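PDB 4ZU2: putative isohexenylglutaconyl-CoA hydratase from Pseudomonas aeruginosa, which probably hydrates isohexenylglutaconyl-CoA, an acyl-CoA intermediate of citronellate breakdown, as a member of the crotonase (enoyl-CoA hydratase/isomerase) family. Local coordinates for residues A[104-109]-A[198-203]; A[185-188]-A[194-197]. All coordinates share one frame; numbering follows the deposited sequence.

Interaction 1 (A[104-109]-A[198-203])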
# COMPACT_ATOMS: atom_id res chain seq x y z
N LEU A 104 6.76 8.65 19.30
CA LEU A 104 6.08 7.39 18.98
C LEU A 104 4.66 7.40 19.64
O LEU A 104 4.51 7.70 20.82
CB LEU A 104 6.87 6.19 19.51
CG LEU A 104 6.45 4.81 19.02
CD1 LEU A 104 7.00 4.50 17.64
CD2 LEU A 104 6.87 3.69 20.01
N LEU A 105 3.63 7.11 18.85
CA LEU A 105 2.25 7.12 19.30
C LEU A 105 1.80 5.69 19.25
O LEU A 105 1.74 5.09 18.17
CB LEU A 105 1.38 7.98 18.40
CG LEU A 105 -0.13 7.94 18.69
CD1 LEU A 105 -0.49 8.39 20.12
CD2 LEU A 105 -0.90 8.79 17.71
N VAL A 106 1.52 5.13 20.42
CA VAL A 106 1.04 3.75 20.49
C VAL A 106 -0.45 3.77 20.82
O VAL A 106 -0.86 4.41 21.78
CB VAL A 106 1.80 2.94 21.57
CG1 VAL A 106 1.38 1.45 21.53
CG2 VAL A 106 3.29 3.10 21.38
N ALA A 107 -1.27 3.08 20.01
CA ALA A 107 -2.67 2.94 20.36
C ALA A 107 -2.98 1.55 20.91
O ALA A 107 -2.73 0.56 20.26
CB ALA A 107 -3.59 3.28 19.19
N LEU A 108 -3.57 1.51 22.10
CA LEU A 108 -4.08 0.28 22.68
C LEU A 108 -5.61 0.27 22.53
O LEU A 108 -6.34 0.97 23.25
CB LEU A 108 -3.62 0.19 24.14
CG LEU A 108 -3.54 -1.20 24.80
CD1 LEU A 108 -2.76 -2.15 23.94
CD2 LEU A 108 -2.88 -1.10 26.14
N VAL A 109 -6.10 -0.47 21.54
CA VAL A 109 -7.51 -0.38 21.17
C VAL A 109 -8.32 -1.60 21.67
O VAL A 109 -7.99 -2.74 21.39
CB VAL A 109 -7.68 -0.12 19.63
CG1 VAL A 109 -6.88 1.13 19.18
CG2 VAL A 109 -7.27 -1.30 18.83
N GLU A 198 4.33 -2.96 26.85
CA GLU A 198 5.60 -2.74 27.51
C GLU A 198 6.77 -3.29 26.65
O GLU A 198 7.89 -2.81 26.74
CB GLU A 198 5.59 -3.33 28.92
CG GLU A 198 6.94 -3.24 29.62
CD GLU A 198 7.56 -1.84 29.57
OE1 GLU A 198 6.88 -0.88 30.03
OE2 GLU A 198 8.73 -1.70 29.07
N GLU A 199 6.53 -4.32 25.84
CA GLU A 199 7.59 -4.80 24.95
C GLU A 199 7.94 -3.67 23.96
O GLU A 199 9.10 -3.24 23.87
CB GLU A 199 7.16 -6.04 24.22
CG GLU A 199 8.21 -6.58 23.29
CD GLU A 199 9.57 -6.77 23.97
OE1 GLU A 199 9.59 -7.10 25.19
OE2 GLU A 199 10.61 -6.59 23.28
N THR A 200 6.91 -3.18 23.27
CA THR A 200 7.01 -2.07 22.32
C THR A 200 7.75 -0.91 22.95
O THR A 200 8.66 -0.34 22.37
CB THR A 200 5.63 -1.58 21.91
OG1 THR A 200 4.93 -2.63 21.21
CG2 THR A 200 5.70 -0.32 21.02
N LEU A 201 7.39 -0.58 24.17
CA LEU A 201 7.99 0.56 24.85
C LEU A 201 9.46 0.32 25.18
O LEU A 201 10.22 1.27 25.24
CB LEU A 201 7.22 0.91 26.11
CG LEU A 201 5.87 1.60 25.89
CD1 LEU A 201 5.16 1.83 27.24
CD2 LEU A 201 6.00 2.95 25.13
N GLU A 202 9.86 -0.92 25.37
CA GLU A 202 11.26 -1.13 25.68
C GLU A 202 12.04 -1.11 24.36
O GLU A 202 13.16 -0.65 24.33
CB GLU A 202 11.47 -2.40 26.50
CG GLU A 202 12.73 -2.30 27.33
CD GLU A 202 12.59 -1.42 28.55
OE1 GLU A 202 11.52 -1.47 29.18
OE2 GLU A 202 13.56 -0.67 28.86
N GLN A 203 11.43 -1.57 23.27
CA GLN A 203 12.06 -1.40 21.95
C GLN A 203 12.31 0.05 21.62
O GLN A 203 13.32 0.42 21.04
CB GLN A 203 11.20 -2.01 20.87
CG GLN A 203 11.05 -3.49 21.03
CD GLN A 203 10.14 -4.10 19.99
OE1 GLN A 203 8.98 -3.73 19.86
NE2 GLN A 203 10.68 -5.01 19.22
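T200 meets V106 and L104 through its methyl group, where helix 190-205 packs on strand 104-109. It is the residue of 198-203 whose backbone comes nearest, its CA 8.5 Å from the CA of V106. With OG1 beside the backbone N (chi1 -64°), CG2 stands anti to that N, which carries the methyl out to the strand. There CG2 lies 4.2 Å from V106 CG2 and 4.3 Å from L104 CD2, so the methyl touches two residues on the strand's helix-facing side. The hydroxyl is spent within the helix, where OG1 is hydrogen-bonded to the carbonyl O of R196 one turn back; threonine can therefore serve as a small apolar residue here. L201 follows, and although its CB leaves the helix obliquely, its CD2 comes within 4.6 Å of V106 CG2, a marginal approach; the leucine also touches A54 of the next strand. At Q203 the helix has reached a subunit boundary: this glutamine packs on T168 of a second subunit, and L104 on L167 of that subunit. Branched V106 suits a central strand of the crotonase core sheet, between 54-59 and 126-130. With no hydrogen bond or salt bridge between the two segments, the helix is held here by buried methyl contacts at ordinary van der Waals distance, which impose little directionality.

Interaction 2 (A[185-188]-A[194-197]); sequences FCEA and EQRL
R196 lays its guanidinium flat on the ring of F185, the two planes only 1° apart and their centres 4.3 Å apart. The side chains themselves run across each other at about a right angle, so the arginine passes over the ring face instead of following its length. Its CD sits above the middle of the ring, 3.5 Å from the centroid of F185 and almost on the ring normal, a CH-pi contact, while NE lies 3.5 Å from F185 CD1 and the charged end is displaced toward the rim. The pair thus joins an offset stack to a contact of the aliphatic stem. Starting with CG anti to the backbone N (chi1 -179°), the arginine then bends at both chi2 and chi3, which folds the stem down over the phenyl group. Arginine suits the place because its methylenes pack on the ring while its flat charged end can both stack and meet a carboxylate.

Strand 185-187 is the outermost strand, within this chain, of the main sheet in this crotonase fold, paired with 126-130, and the chain turns from it directly into helix 190-205, which packs back over the same sheet. F185 and E187, two residues apart, both point to the helix, whereas C186 between them points away.

E187 approaches the guanidinium at its edge, with the carboxylate turned 73° from the guanidinium plane. OE2 is 3.5 Å from R196 NE, a salt bridge without a hydrogen bond, and 3.6 Å from NH2 of R196; the anion would probably favour the arginine's charge. Over the guanidinium face opposite F185 comes the amide of Q195, with NE2 3.9 Å above the plane and 3.7 Å from E187 OE1.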
# COMPACT_ATOMS: atom_id res chain seq x y z
N PHE A 185 -0.45 -5.56 16.06
CA PHE A 185 -0.56 -6.74 16.90
C PHE A 185 -2.02 -6.95 17.36
O PHE A 185 -2.75 -5.98 17.66
CB PHE A 185 0.26 -6.55 18.18
CG PHE A 185 1.72 -6.16 17.95
CD1 PHE A 185 2.65 -7.09 17.50
CD2 PHE A 185 2.15 -4.87 18.22
CE1 PHE A 185 3.98 -6.73 17.31
CE2 PHE A 185 3.47 -4.51 18.03
CZ PHE A 185 4.39 -5.44 17.57
N CYS A 186 -2.42 -8.21 17.47
CA CYS A 186 -3.69 -8.61 18.07
C CYS A 186 -3.40 -9.55 19.23
O CYS A 186 -2.80 -10.60 19.02
CB CYS A 186 -4.56 -9.32 17.03
SG CYS A 186 -6.25 -9.73 17.55
N GLU A 187 -3.78 -9.17 20.45
CA GLU A 187 -3.65 -10.03 21.64
C GLU A 187 -5.01 -10.48 22.17
O GLU A 187 -5.99 -9.75 22.09
CB GLU A 187 -2.89 -9.33 22.76
CG GLU A 187 -1.65 -8.62 22.29
CD GLU A 187 -0.65 -9.57 21.63
OE1 GLU A 187 -0.19 -10.52 22.31
OE2 GLU A 187 -0.35 -9.38 20.44
N ALA A 188 -5.07 -11.69 22.72
CA ALA A 188 -6.33 -12.30 23.13
C ALA A 188 -6.78 -11.93 24.55
O ALA A 188 -7.94 -12.15 24.91
CB ALA A 188 -6.24 -13.82 23.00
N GLU A 194 -1.03 -5.98 27.49
CA GLU A 194 -0.16 -5.13 28.29
C GLU A 194 1.31 -5.49 28.13
O GLU A 194 2.18 -4.66 28.38
CB GLU A 194 -0.49 -5.24 29.77
CG GLU A 194 -1.70 -4.47 30.23
CD GLU A 194 -1.55 -2.99 30.06
OE1 GLU A 194 -0.56 -2.42 30.57
OE2 GLU A 194 -2.43 -2.39 29.41
N GLN A 195 1.57 -6.76 27.83
CA GLN A 195 2.95 -7.21 27.75
C GLN A 195 3.45 -6.69 26.45
O GLN A 195 4.52 -6.12 26.40
CB GLN A 195 3.12 -8.75 27.86
CG GLN A 195 2.55 -9.64 26.74
CD GLN A 195 3.50 -9.92 25.54
OE1 GLN A 195 4.73 -9.88 25.67
NE2 GLN A 195 2.92 -10.25 24.38
N ARG A 196 2.64 -6.84 25.41
CA ARG A 196 2.98 -6.28 24.10
C ARG A 196 3.27 -4.80 24.20
O ARG A 196 4.18 -4.31 23.54
CB ARG A 196 1.87 -6.50 23.09
CG ARG A 196 2.23 -5.95 21.73
CD ARG A 196 3.34 -6.77 21.10
NE ARG A 196 2.89 -8.13 20.85
CZ ARG A 196 3.67 -9.12 20.40
NH1 ARG A 196 4.97 -8.92 20.15
NH2 ARG A 196 3.14 -10.32 20.18
N LEU A 197 2.51 -4.09 25.01
CA LEU A 197 2.69 -2.65 25.11
C LEU A 197 4.04 -2.35 25.71
O LEU A 197 4.80 -1.54 25.17
CB LEU A 197 1.62 -2.00 25.97
CG LEU A 197 1.81 -0.50 26.27
CD1 LEU A 197 1.86 0.30 24.99
CD2 LEU A 197 0.69 0.05 27.17

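After the first three strands of the sheet the chain forms strand 104-109, central in it, and later adds strand 185-187, the outermost within this chain. Interaction 2 then closes a short loop, its segments six positions apart in sequence; interaction 1 closes a far longer one, its segments 89 positions apart, as the same helix, 190-205, reaches back to the central strand. The short loop lies wholly within the long one. Their centres are 9 Å apart and they touch directly: V106 CG1 is 3.7 Å from L197 CD1, and T200 OG1 is 4.0 Å from F185 CE2. One helix thereby spans the sheet from this chain's outermost strand to the middle.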